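Clavulanic acid biosynthesis oligopeptide binding protein 2 (Streptomyces clavuligerus, PDB 2WOL) probably binds oligopeptides as a solute-binding protein of the pathway that makes the β-lactamase inhibitor clavulanic acid. Local coordinates at residues V120-Q125 against P152-T157; R162-L165 against T171-F174; P314-V319 against F391-G396; A380-A385 against V416-T421. All coordinates share one frame; numbering follows the deposited sequence.

Contact 1 (V120-Q125 against P152-T157); sequences VRHAVQ and PGPYRT
Pro154 lies against the side of helix 117-127, between the imidazole of His122 and the backbone carbonyl of Gln125. Its CB comes obliquely to the His122 ring, 3.7 Å from CE1, and the imidazole stands roughly perpendicular to the direction of the proline side chain. The imidazole reaches the proline because His122 CG stands opposite the backbone N (chi1 -175°), which carries the ring out from the helix. Pro154 CD rests 3.3 Å from Gln125 O. The extended side chain of Gln125 runs antiparallel alongside the proline, with NE2 4.2 Å from Pro154 CB. No hydrogen bond joins the two segments; the contact lays the loop between helix 140-144 and strand 164-166 against helix 117-127, in a family 5 solute-binding protein. The polar ends of the helix side chains are held by other parts of the chain: His122 NE2 bonds to Asp200 OD2, a carboxylate oxygen that also binds Tyr155 OH, while Gln125 OE1 accepts from Leu161 N. Within the loop, Pro154 CG sits over the centre of the Tyr155 ring, 4.1 Å above its plane. Gly153 leads into the proline at positive phi (89°), a conformation in which a side chain would press on the preceding carbonyl O; its CA lies 4.1 Å from Gln125 O.

Contact 2 (R162-L165 against T171-F174); sequences RSVL and TIVF
Val164 and Ile172 both set a branch opposite the backbone N (CG1 in each, chi1 -172° and -168°), and these branches meet across the β hairpin of strands 164-166 and 171-175. Val164 CG1 lies 3.8 Å from Ile172 CD1 and also reaches the Phe174 ring, 3.9 Å from CE2. The other valine branch, CG2, comes obliquely to the same ring, 3.9 Å from Phe174 CD2; the two side chains lie side by side and point the same way, and the two residues form an antiparallel non-hydrogen-bonded pair. On the other face of the sheet Leu165 and Val173 form the hydrogen-bonded pair, and their CB atoms approach to 4.1 Å. The face carrying Val164 and Phe174 turns to helix 117-127, where Val124 packs on Phe174, and Arg121 NH1 of that helix bonds to Val164 O. Strand 171-175 pairs on its far flank with strand 98-102, which leaves 164-166 as an outermost strand of this antiparallel sheet. Two backbone bonds close the hairpin here. Leu165 N donates to Val173 O over 2.8 Å, with the nitrogen in the plane of the Val173 carbonyl, and the same oxygen receives a CA-H contact from Val164. In the return bond, also 2.8 Å long, Val173 N is tilted 20° from the carbonyl plane of Leu165 O.

Contact 3 (P314-V319 against F391-G396); sequences PPFDNV and FRAVIG
Phe391, Phe316 and Pro315 carry this contact, a small apolar cluster in which a proline and a phenylalanine of the 314-319 turn meet strand 391-398. Pro315 CG stands over one face of the Phe391 ring, 3.8 Å from its centroid and 16° off the normal, a CH-pi contact displaced toward the rim. Phe391 CG lies between the backbone N and the carbonyl carbon (chi1 57°), a setting that swings the ring toward the turn. There its edge is directed at the face of Phe316 in an offset edge-to-face pair, with centroids 5.6 Å apart and planes at 83°. The nearest atoms of the two rings are Phe391 CE1 and Phe316 CZ, 3.7 Å apart. Two residues along the strand, Ala393 CB touches Phe316 CE1 at 3.7 Å, in the plane of that ring and at its edge. Pro315 follows a cis peptide bond and opens a type I β turn that runs to Asn318, closed by Asn318 N to Pro315 O; adjacent positions of the turn thus present the pyrrolidine and the phenyl ring to the same strand. Asn318 then acts as N-cap of helix 319-327, through OD1 to His320 N. Val321 of this helix touches all three cluster residues, Leu448 of strand 448-453 packs on Phe316, and Ile418 of strand 418-425 on Phe391.

Contact 4 (A380-A385 against V416-T421); sequences AELAAA and VGIELT
A Schellman motif ends helix 401-414 where this contact begins: Gly417, at positive phi (81°), is its C-prime residue, with Gly417 N bonded to Ala414 O and Ile418 N to Leu413 O. The chain turns there from the helix into strand 418-425, and Leu382 of helix 375-384 packs on the two residues flanking the glycine. Both methyls of Leu382 are used, one for each neighbour. CD1 comes to Val416, 3.3 Å from its carbonyl O and 4.0 Å from CG2, while CD2 lies 4.1 Å from Ile418 CD1. The leucine points toward residues 416-418 with CG opposite its own carbonyl carbon (chi1 -76°), a setting that places CD1 at the valine and CD2 at the isoleucine. In Val416, CG2 falls between the backbone N and the carbonyl carbon, and this is the branch that meets Leu382. The meeting is wholly apolar in its side chains, no hydrogen bond crosses it, and Leu382, Val416 and Ile418 are all buried. Around it, Phe391 of strand 391-398 touches Leu382, Leu413 of helix 401-414 packs on Ile418, and Leu375, Ala378 and Arg379 of helix 375-384 lie against Val416.

Overall arrangement
The four contacts form two well-separated pairs. Contacts 1 and 2 have centres 12 Å apart: helix 117-127 of contact 1 packs on the hairpin of contact 2, with Val120 against Ile172. Contacts 3 and 4, centres 9 Å apart, meet through the neighbouring parallel strands 391-398 and 418-425, where Arg392 NE and Glu419 OE1 form a salt bridge. Along the chain contacts 1 and 2 come in series ahead of the others, while the segments of contacts 3 and 4 alternate. The pairs lie 45 to 55 Å apart between centres and do not touch, their nearest atoms being about 34 Å apart, so each belongs to a separate part of the solute-binding protein.

Contact 1 (V120-Q125 against P152-T157)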
loop_
_atom_site.group_PDB
_atom_site.type_symbol
_atom_site.label_atom_id
_atom_site.label_comp_id
_atom_site.label_asym_id
_atom_site.label_seq_id
_atom_site.Cartn_x
_atom_site.Cartn_y
_atom_site.Cartn_z
ATOM N N VAL A 120 0.153 19.014 14.716
ATOM C CA VAL A 120 0.408 18.454 13.394
ATOM C C VAL A 120 1.900 18.551 13.095
ATOM O O VAL A 120 2.505 17.587 12.622
ATOM C CB VAL A 120 -0.428 19.139 12.282
ATOM C CG1 VAL A 120 -0.103 18.530 10.916
ATOM C CG2 VAL A 120 -1.915 19.007 12.574
ATOM N N ARG A 121 2.496 19.705 13.391
ATOM C CA ARG A 121 3.940 19.830 13.264
ATOM C C ARG A 121 4.643 18.801 14.140
ATOM O O ARG A 121 5.604 18.165 13.701
ATOM C CB ARG A 121 4.425 21.228 13.626
ATOM C CG ARG A 121 5.943 21.350 13.584
ATOM C CD ARG A 121 6.380 22.783 13.549
ATOM N NE ARG A 121 6.152 23.442 14.826
ATOM C CZ ARG A 121 6.349 24.736 15.029
ATOM N NH1 ARG A 121 6.775 25.506 14.031
ATOM N NH2 ARG A 121 6.119 25.256 16.228
ATOM N N HIS A 122 4.169 18.640 15.373
ATOM C CA HIS A 122 4.787 17.682 16.282
ATOM C C HIS A 122 4.747 16.257 15.725
ATOM O O HIS A 122 5.745 15.539 15.794
ATOM C CB HIS A 122 4.181 17.727 17.687
ATOM C CG HIS A 122 4.885 16.828 18.653
ATOM N ND1 HIS A 122 6.155 17.097 19.120
ATOM C CD2 HIS A 122 4.523 15.645 19.200
ATOM C CE1 HIS A 122 6.536 16.124 19.929
ATOM N NE2 HIS A 122 5.566 15.230 19.993
ATOM N N ALA A 123 3.605 15.868 15.164
ATOM C CA ALA A 123 3.458 14.556 14.535
ATOM C C ALA A 123 4.483 14.348 13.420
ATOM O O ALA A 123 5.136 13.300 13.355
ATOM C CB ALA A 123 2.049 14.389 13.999
ATOM N N VAL A 124 4.626 15.349 12.557
ATOM C CA VAL A 124 5.587 15.289 11.461
ATOM C C VAL A 124 7.024 15.237 12.002
ATOM O O VAL A 124 7.861 14.483 11.503
ATOM C CB VAL A 124 5.378 16.465 10.473
ATOM C CG1 VAL A 124 6.477 16.508 9.435
ATOM C CG2 VAL A 124 4.010 16.342 9.796
ATOM N N GLN A 125 7.292 16.027 13.038
ATOM C CA GLN A 125 8.603 16.021 13.684
ATOM C C GLN A 125 8.947 14.659 14.281
ATOM O O GLN A 125 10.092 14.214 14.178
ATOM C CB GLN A 125 8.679 17.116 14.748
ATOM C CG GLN A 125 8.815 18.498 14.143
ATOM C CD GLN A 125 8.771 19.633 15.153
ATOM O OE1 GLN A 125 9.032 20.777 14.795
ATOM N NE2 GLN A 125 8.410 19.332 16.398
ATOM N N PRO A 152 17.188 16.462 14.396
ATOM C CA PRO A 152 17.351 15.212 15.140
ATOM C C PRO A 152 16.074 14.673 15.798
ATOM O O PRO A 152 16.149 13.753 16.618
ATOM C CB PRO A 152 18.364 15.599 16.219
ATOM C CG PRO A 152 18.023 17.015 16.535
ATOM C CD PRO A 152 17.481 17.634 15.245
ATOM N N GLY A 153 14.919 15.233 15.449
ATOM C CA GLY A 153 13.665 14.816 16.071
ATOM C C GLY A 153 13.350 15.615 17.325
ATOM O O GLY A 153 14.232 16.284 17.879
ATOM N N PRO A 154 12.094 15.532 17.799
ATOM C CA PRO A 154 11.593 16.413 18.854
ATOM C C PRO A 154 12.017 16.045 20.277
ATOM O O PRO A 154 11.691 16.780 21.215
ATOM C CB PRO A 154 10.077 16.275 18.715
ATOM C CG PRO A 154 9.889 14.877 18.251
ATOM C CD PRO A 154 11.058 14.581 17.343
ATOM N N TYR A 155 12.716 14.924 20.438
ATOM C CA TYR A 155 13.198 14.504 21.758
ATOM C C TYR A 155 14.628 14.974 22.005
ATOM O O TYR A 155 15.034 15.164 23.153
ATOM C CB TYR A 155 13.086 12.982 21.921
ATOM C CG TYR A 155 11.728 12.445 21.524
ATOM C CD1 TYR A 155 10.566 12.945 22.109
ATOM C CD2 TYR A 155 11.606 11.448 20.561
ATOM C CE1 TYR A 155 9.315 12.467 21.741
ATOM C CE2 TYR A 155 10.356 10.958 20.191
ATOM C CZ TYR A 155 9.220 11.476 20.784
ATOM O OH TYR A 155 7.983 10.993 20.422
ATOM N N ARG A 156 15.372 15.175 20.919
ATOM C CA ARG A 156 16.773 15.591 20.987
ATOM C C ARG A 156 16.964 17.105 20.899
ATOM O O ARG A 156 18.030 17.623 21.241
ATOM C CB ARG A 156 17.586 14.878 19.906
ATOM C CG ARG A 156 17.639 13.379 20.102
ATOM C CD ARG A 156 18.602 12.714 19.131
ATOM N NE ARG A 156 18.644 11.268 19.336
ATOM C CZ ARG A 156 19.429 10.657 20.221
ATOM N NH1 ARG A 156 20.253 11.365 20.992
ATOM N NH2 ARG A 156 19.398 9.337 20.333
ATOM N N THR A 157 15.937 17.806 20.429
ATOM C CA THR A 157 15.908 19.265 20.457
ATOM C C THR A 157 14.468 19.751 20.590
ATOM O O THR A 157 13.538 19.099 20.102
ATOM C CB THR A 157 16.583 19.904 19.214
ATOM O OG1 THR A 157 16.667 21.325 19.395
ATOM C CG2 THR A 157 15.803 19.601 17.934
#

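Contact 2 (R162-L165 against T171-F174)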
loop_
_atom_site.group_PDB
_atom_site.type_symbol
_atom_site.label_atom_id
_atom_site.label_comp_id
_atom_site.label_asym_id
_atom_site.label_seq_id
_atom_site.Cartn_x
_atom_site.Cartn_y
_atom_site.Cartn_z
ATOM N N ARG A 162 12.589 23.602 10.988
ATOM C CA ARG A 162 12.613 24.939 10.392
ATOM C C ARG A 162 11.837 25.051 9.091
ATOM O O ARG A 162 11.514 26.154 8.637
ATOM C CB ARG A 162 14.046 25.410 10.201
ATOM C CG ARG A 162 14.708 25.742 11.507
ATOM C CD ARG A 162 15.708 26.826 11.323
ATOM N NE ARG A 162 16.298 27.202 12.599
ATOM C CZ ARG A 162 17.467 27.813 12.711
ATOM N NH1 ARG A 162 18.164 28.104 11.621
ATOM N NH2 ARG A 162 17.937 28.123 13.909
ATOM N N SER A 163 11.535 23.898 8.506
ATOM C CA SER A 163 10.767 23.818 7.276
ATOM C C SER A 163 9.268 23.746 7.549
ATOM O O SER A 163 8.472 23.689 6.615
ATOM C CB SER A 163 11.203 22.586 6.490
ATOM O OG SER A 163 11.174 21.442 7.324
ATOM N N VAL A 164 8.881 23.728 8.823
ATOM C CA VAL A 164 7.463 23.685 9.178
ATOM C C VAL A 164 7.107 24.883 10.056
ATOM O O VAL A 164 7.601 25.011 11.178
ATOM C CB VAL A 164 7.043 22.367 9.888
ATOM C CG1 VAL A 164 5.532 22.328 10.041
ATOM C CG2 VAL A 164 7.503 21.139 9.115
ATOM N N LEU A 165 6.257 25.760 9.528
ATOM C CA LEU A 165 5.840 26.953 10.261
ATOM C C LEU A 165 4.422 26.827 10.793
ATOM O O LEU A 165 3.559 26.222 10.156
ATOM C CB LEU A 165 5.937 28.192 9.373
ATOM C CG LEU A 165 7.237 28.483 8.626
ATOM C CD1 LEU A 165 7.040 29.714 7.767
ATOM C CD2 LEU A 165 8.405 28.674 9.582
ATOM N N THR A 171 -3.004 27.338 11.621
ATOM C CA THR A 171 -2.323 27.432 10.335
ATOM C C THR A 171 -1.008 26.669 10.374
ATOM O O THR A 171 -0.256 26.756 11.346
ATOM C CB THR A 171 -2.055 28.903 9.937
ATOM O OG1 THR A 171 -3.247 29.674 10.136
ATOM C CG2 THR A 171 -1.628 29.013 8.477
ATOM N N ILE A 172 -0.741 25.914 9.314
ATOM C CA ILE A 172 0.524 25.206 9.183
ATOM C C ILE A 172 1.064 25.335 7.761
ATOM O O ILE A 172 0.313 25.210 6.783
ATOM C CB ILE A 172 0.416 23.720 9.658
ATOM C CG1 ILE A 172 1.810 23.085 9.787
ATOM C CG2 ILE A 172 -0.532 22.899 8.760
ATOM C CD1 ILE A 172 1.841 21.841 10.661
ATOM N N VAL A 173 2.360 25.624 7.659
ATOM C CA VAL A 173 3.026 25.825 6.372
ATOM C C VAL A 173 4.216 24.877 6.244
ATOM O O VAL A 173 5.104 24.871 7.099
ATOM C CB VAL A 173 3.521 27.290 6.203
ATOM C CG1 VAL A 173 4.198 27.481 4.851
ATOM C CG2 VAL A 173 2.365 28.275 6.362
ATOM N N PHE A 174 4.225 24.078 5.178
ATOM C CA PHE A 174 5.330 23.162 4.900
ATOM C C PHE A 174 6.193 23.705 3.761
ATOM O O PHE A 174 5.722 23.859 2.633
ATOM C CB PHE A 174 4.799 21.776 4.529
ATOM C CG PHE A 174 4.027 21.102 5.628
ATOM C CD1 PHE A 174 2.640 21.228 5.707
ATOM C CD2 PHE A 174 4.681 20.316 6.574
ATOM C CE1 PHE A 174 1.921 20.601 6.718
ATOM C CE2 PHE A 174 3.963 19.683 7.592
ATOM C CZ PHE A 174 2.582 19.823 7.661
#

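Contact 3 (P314-V319 against F391-G396)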
loop_
_atom_site.group_PDB
_atom_site.type_symbol
_atom_site.label_atom_id
_atom_site.label_comp_id
_atom_site.label_asym_id
_atom_site.label_seq_id
_atom_site.Cartn_x
_atom_site.Cartn_y
_atom_site.Cartn_z
ATOM N N PRO A 314 25.854 -10.434 -12.857
ATOM C CA PRO A 314 26.037 -10.994 -14.198
ATOM C C PRO A 314 25.349 -12.354 -14.339
ATOM O O PRO A 314 25.311 -13.116 -13.376
ATOM C CB PRO A 314 27.559 -11.142 -14.303
ATOM C CG PRO A 314 28.089 -10.073 -13.410
ATOM C CD PRO A 314 27.142 -10.055 -12.242
ATOM N N PRO A 315 24.804 -12.662 -15.531
ATOM C CA PRO A 315 24.853 -11.866 -16.758
ATOM C C PRO A 315 23.678 -10.897 -16.947
ATOM O O PRO A 315 23.420 -10.458 -18.070
ATOM C CB PRO A 315 24.815 -12.941 -17.845
ATOM C CG PRO A 315 23.934 -13.987 -17.265
ATOM C CD PRO A 315 24.103 -13.938 -15.757
ATOM N N PHE A 316 22.989 -10.552 -15.863
ATOM C CA PHE A 316 21.810 -9.688 -15.963
ATOM C C PHE A 316 22.142 -8.211 -16.172
ATOM O O PHE A 316 21.247 -7.380 -16.267
ATOM C CB PHE A 316 20.875 -9.903 -14.773
ATOM C CG PHE A 316 20.313 -11.285 -14.718
ATOM C CD1 PHE A 316 20.941 -12.273 -13.976
ATOM C CD2 PHE A 316 19.184 -11.615 -15.459
ATOM C CE1 PHE A 316 20.437 -13.563 -13.942
ATOM C CE2 PHE A 316 18.671 -12.907 -15.432
ATOM C CZ PHE A 316 19.300 -13.883 -14.671
ATOM N N ASP A 317 23.435 -7.901 -16.257
ATOM C CA ASP A 317 23.896 -6.578 -16.666
ATOM C C ASP A 317 23.603 -6.314 -18.145
ATOM O O ASP A 317 23.543 -5.160 -18.578
ATOM C CB ASP A 317 25.400 -6.433 -16.394
ATOM C CG ASP A 317 26.229 -7.518 -17.066
ATOM O OD1 ASP A 317 25.988 -8.713 -16.814
ATOM O OD2 ASP A 317 27.146 -7.168 -17.842
ATOM N N ASN A 318 23.415 -7.390 -18.904
ATOM C CA ASN A 318 23.170 -7.306 -20.338
ATOM C C ASN A 318 21.674 -7.215 -20.605
ATOM O O ASN A 318 20.909 -8.103 -20.210
ATOM C CB ASN A 318 23.786 -8.521 -21.042
ATOM C CG ASN A 318 23.809 -8.372 -22.547
ATOM O OD1 ASN A 318 22.765 -8.332 -23.190
ATOM N ND2 ASN A 318 25.007 -8.295 -23.122
ATOM N N VAL A 319 21.258 -6.138 -21.270
ATOM C CA VAL A 319 19.833 -5.915 -21.562
ATOM C C VAL A 319 19.206 -7.082 -22.329
ATOM O O VAL A 319 18.018 -7.357 -22.179
ATOM C CB VAL A 319 19.575 -4.563 -22.296
ATOM C CG1 VAL A 319 20.143 -4.584 -23.717
ATOM C CG2 VAL A 319 18.079 -4.221 -22.301
ATOM N N PHE A 391 22.359 -19.997 -19.968
ATOM C CA PHE A 391 23.292 -19.780 -18.867
ATOM C C PHE A 391 22.658 -20.280 -17.580
ATOM O O PHE A 391 21.483 -20.650 -17.562
ATOM C CB PHE A 391 23.651 -18.287 -18.734
ATOM C CG PHE A 391 22.459 -17.386 -18.545
ATOM C CD1 PHE A 391 21.989 -17.091 -17.266
ATOM C CD2 PHE A 391 21.814 -16.822 -19.646
ATOM C CE1 PHE A 391 20.886 -16.265 -17.086
ATOM C CE2 PHE A 391 20.705 -15.997 -19.476
ATOM C CZ PHE A 391 20.244 -15.716 -18.195
ATOM N N ARG A 392 23.437 -20.275 -16.505
ATOM C CA ARG A 392 22.935 -20.647 -15.188
ATOM C C ARG A 392 22.778 -19.416 -14.307
ATOM O O ARG A 392 23.578 -18.479 -14.380
ATOM C CB ARG A 392 23.851 -21.681 -14.529
ATOM C CG ARG A 392 23.818 -23.029 -15.224
ATOM C CD ARG A 392 24.423 -24.123 -14.370
ATOM N NE ARG A 392 24.370 -25.417 -15.049
ATOM C CZ ARG A 392 24.901 -26.542 -14.578
ATOM N NH1 ARG A 392 25.537 -26.551 -13.412
ATOM N NH2 ARG A 392 24.796 -27.665 -15.280
ATOM N N ALA A 393 21.724 -19.414 -13.495
ATOM C CA ALA A 393 21.454 -18.306 -12.583
ATOM C C ALA A 393 20.628 -18.759 -11.385
ATOM O O ALA A 393 20.206 -19.916 -11.311
ATOM C CB ALA A 393 20.764 -17.151 -13.321
ATOM N N VAL A 394 20.417 -17.836 -10.449
ATOM C CA VAL A 394 19.663 -18.099 -9.227
ATOM C C VAL A 394 18.519 -17.100 -9.090
ATOM O O VAL A 394 18.708 -15.892 -9.262
ATOM C CB VAL A 394 20.571 -18.023 -7.961
ATOM C CG1 VAL A 394 19.780 -18.335 -6.698
ATOM C CG2 VAL A 394 21.754 -18.979 -8.085
ATOM N N ILE A 395 17.335 -17.622 -8.774
ATOM C CA ILE A 395 16.174 -16.795 -8.465
ATOM C C ILE A 395 15.903 -16.807 -6.958
ATOM O O ILE A 395 15.835 -17.872 -6.338
ATOM C CB ILE A 395 14.912 -17.212 -9.290
ATOM C CG1 ILE A 395 13.739 -16.260 -9.005
ATOM C CG2 ILE A 395 14.545 -18.699 -9.069
ATOM C CD1 ILE A 395 12.628 -16.313 -10.051
ATOM N N GLY A 396 15.771 -15.615 -6.380
ATOM C CA GLY A 396 15.457 -15.469 -4.960
ATOM C C GLY A 396 13.960 -15.383 -4.728
ATOM O O GLY A 396 13.240 -14.748 -5.503
#

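Contact 4 (A380-A385 against V416-T421)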
loop_
_atom_site.group_PDB
_atom_site.type_symbol
_atom_site.label_atom_id
_atom_site.label_comp_id
_atom_site.label_asym_id
_atom_site.label_seq_id
_atom_site.Cartn_x
_atom_site.Cartn_y
_atom_site.Cartn_z
ATOM N N ALA A 380 16.845 -15.300 -29.862
ATOM C CA ALA A 380 17.531 -14.231 -30.576
ATOM C C ALA A 380 18.176 -13.249 -29.599
ATOM O O ALA A 380 19.298 -12.797 -29.821
ATOM C CB ALA A 380 16.575 -13.513 -31.514
ATOM N N GLU A 381 17.472 -12.936 -28.508
ATOM C CA GLU A 381 18.015 -12.072 -27.460
ATOM C C GLU A 381 19.227 -12.722 -26.790
ATOM O O GLU A 381 20.242 -12.062 -26.554
ATOM C CB GLU A 381 16.948 -11.727 -26.411
ATOM C CG GLU A 381 15.769 -10.893 -26.926
ATOM C CD GLU A 381 16.123 -9.456 -27.289
ATOM O OE1 GLU A 381 17.132 -8.920 -26.771
ATOM O OE2 GLU A 381 15.368 -8.860 -28.092
ATOM N N LEU A 382 19.124 -14.017 -26.497
ATOM C CA LEU A 382 20.258 -14.761 -25.934
ATOM C C LEU A 382 21.490 -14.696 -26.838
ATOM O O LEU A 382 22.602 -14.477 -26.357
ATOM C CB LEU A 382 19.879 -16.213 -25.633
ATOM C CG LEU A 382 19.027 -16.441 -24.379
ATOM C CD1 LEU A 382 18.597 -17.890 -24.299
ATOM C CD2 LEU A 382 19.782 -16.023 -23.114
ATOM N N ALA A 383 21.283 -14.871 -28.144
ATOM C CA ALA A 383 22.364 -14.711 -29.117
ATOM C C ALA A 383 22.972 -13.306 -29.067
ATOM O O ALA A 383 24.195 -13.154 -29.116
ATOM C CB ALA A 383 21.870 -15.038 -30.517
ATOM N N ALA A 384 22.124 -12.286 -28.941
ATOM C CA ALA A 384 22.597 -10.903 -28.833
ATOM C C ALA A 384 23.463 -10.680 -27.589
ATOM O O ALA A 384 24.359 -9.834 -27.591
ATOM C CB ALA A 384 21.432 -9.926 -28.864
ATOM N N ALA A 385 23.194 -11.457 -26.540
ATOM C CA ALA A 385 23.936 -11.369 -25.282
ATOM C C ALA A 385 25.260 -12.126 -25.323
ATOM O O ALA A 385 26.048 -12.055 -24.376
ATOM C CB ALA A 385 23.077 -11.884 -24.132
ATOM N N VAL A 416 14.608 -22.356 -23.025
ATOM C CA VAL A 416 15.623 -21.702 -23.860
ATOM C C VAL A 416 17.031 -21.841 -23.259
ATOM O O VAL A 416 17.943 -21.076 -23.582
ATOM C CB VAL A 416 15.270 -20.214 -24.154
ATOM C CG1 VAL A 416 13.988 -20.122 -24.974
ATOM C CG2 VAL A 416 15.148 -19.404 -22.862
ATOM N N GLY A 417 17.196 -22.828 -22.381
ATOM C CA GLY A 417 18.508 -23.150 -21.822
ATOM C C GLY A 417 18.963 -22.269 -20.677
ATOM O O GLY A 417 20.134 -22.300 -20.292
ATOM N N ILE A 418 18.049 -21.471 -20.130
ATOM C CA ILE A 418 18.348 -20.712 -18.923
ATOM C C ILE A 418 18.015 -21.607 -17.736
ATOM O O ILE A 418 16.841 -21.869 -17.454
ATOM C CB ILE A 418 17.589 -19.365 -18.864
ATOM C CG1 ILE A 418 17.942 -18.510 -20.088
ATOM C CG2 ILE A 418 17.928 -18.625 -17.572
ATOM C CD1 ILE A 418 17.057 -17.279 -20.294
ATOM N N GLU A 419 19.064 -22.083 -17.068
ATOM C CA GLU A 419 18.940 -23.062 -15.992
ATOM C C GLU A 419 19.001 -22.358 -14.649
ATOM O O GLU A 419 20.062 -21.891 -14.225
ATOM C CB GLU A 419 20.062 -24.102 -16.073
ATOM C CG GLU A 419 20.136 -24.876 -17.380
ATOM C CD GLU A 419 21.370 -25.762 -17.454
ATOM O OE1 GLU A 419 21.867 -26.193 -16.388
ATOM O OE2 GLU A 419 21.844 -26.026 -18.580
ATOM N N LEU A 420 17.856 -22.285 -13.980
ATOM C CA LEU A 420 17.774 -21.607 -12.698
ATOM C C LEU A 420 17.695 -22.577 -11.540
ATOM O O LEU A 420 17.064 -23.630 -11.635
ATOM C CB LEU A 420 16.551 -20.690 -12.643
ATOM C CG LEU A 420 16.376 -19.576 -13.670
ATOM C CD1 LEU A 420 15.166 -18.744 -13.281
ATOM C CD2 LEU A 420 17.615 -18.707 -13.763
ATOM N N THR A 421 18.345 -22.206 -10.444
ATOM C CA THR A 421 18.092 -22.835 -9.161
ATOM C C THR A 421 17.445 -21.790 -8.258
ATOM O O THR A 421 17.540 -20.584 -8.514
ATOM C CB THR A 421 19.370 -23.409 -8.532
ATOM O OG1 THR A 421 20.365 -22.385 -8.455
ATOM C CG2 THR A 421 19.908 -24.564 -9.374
#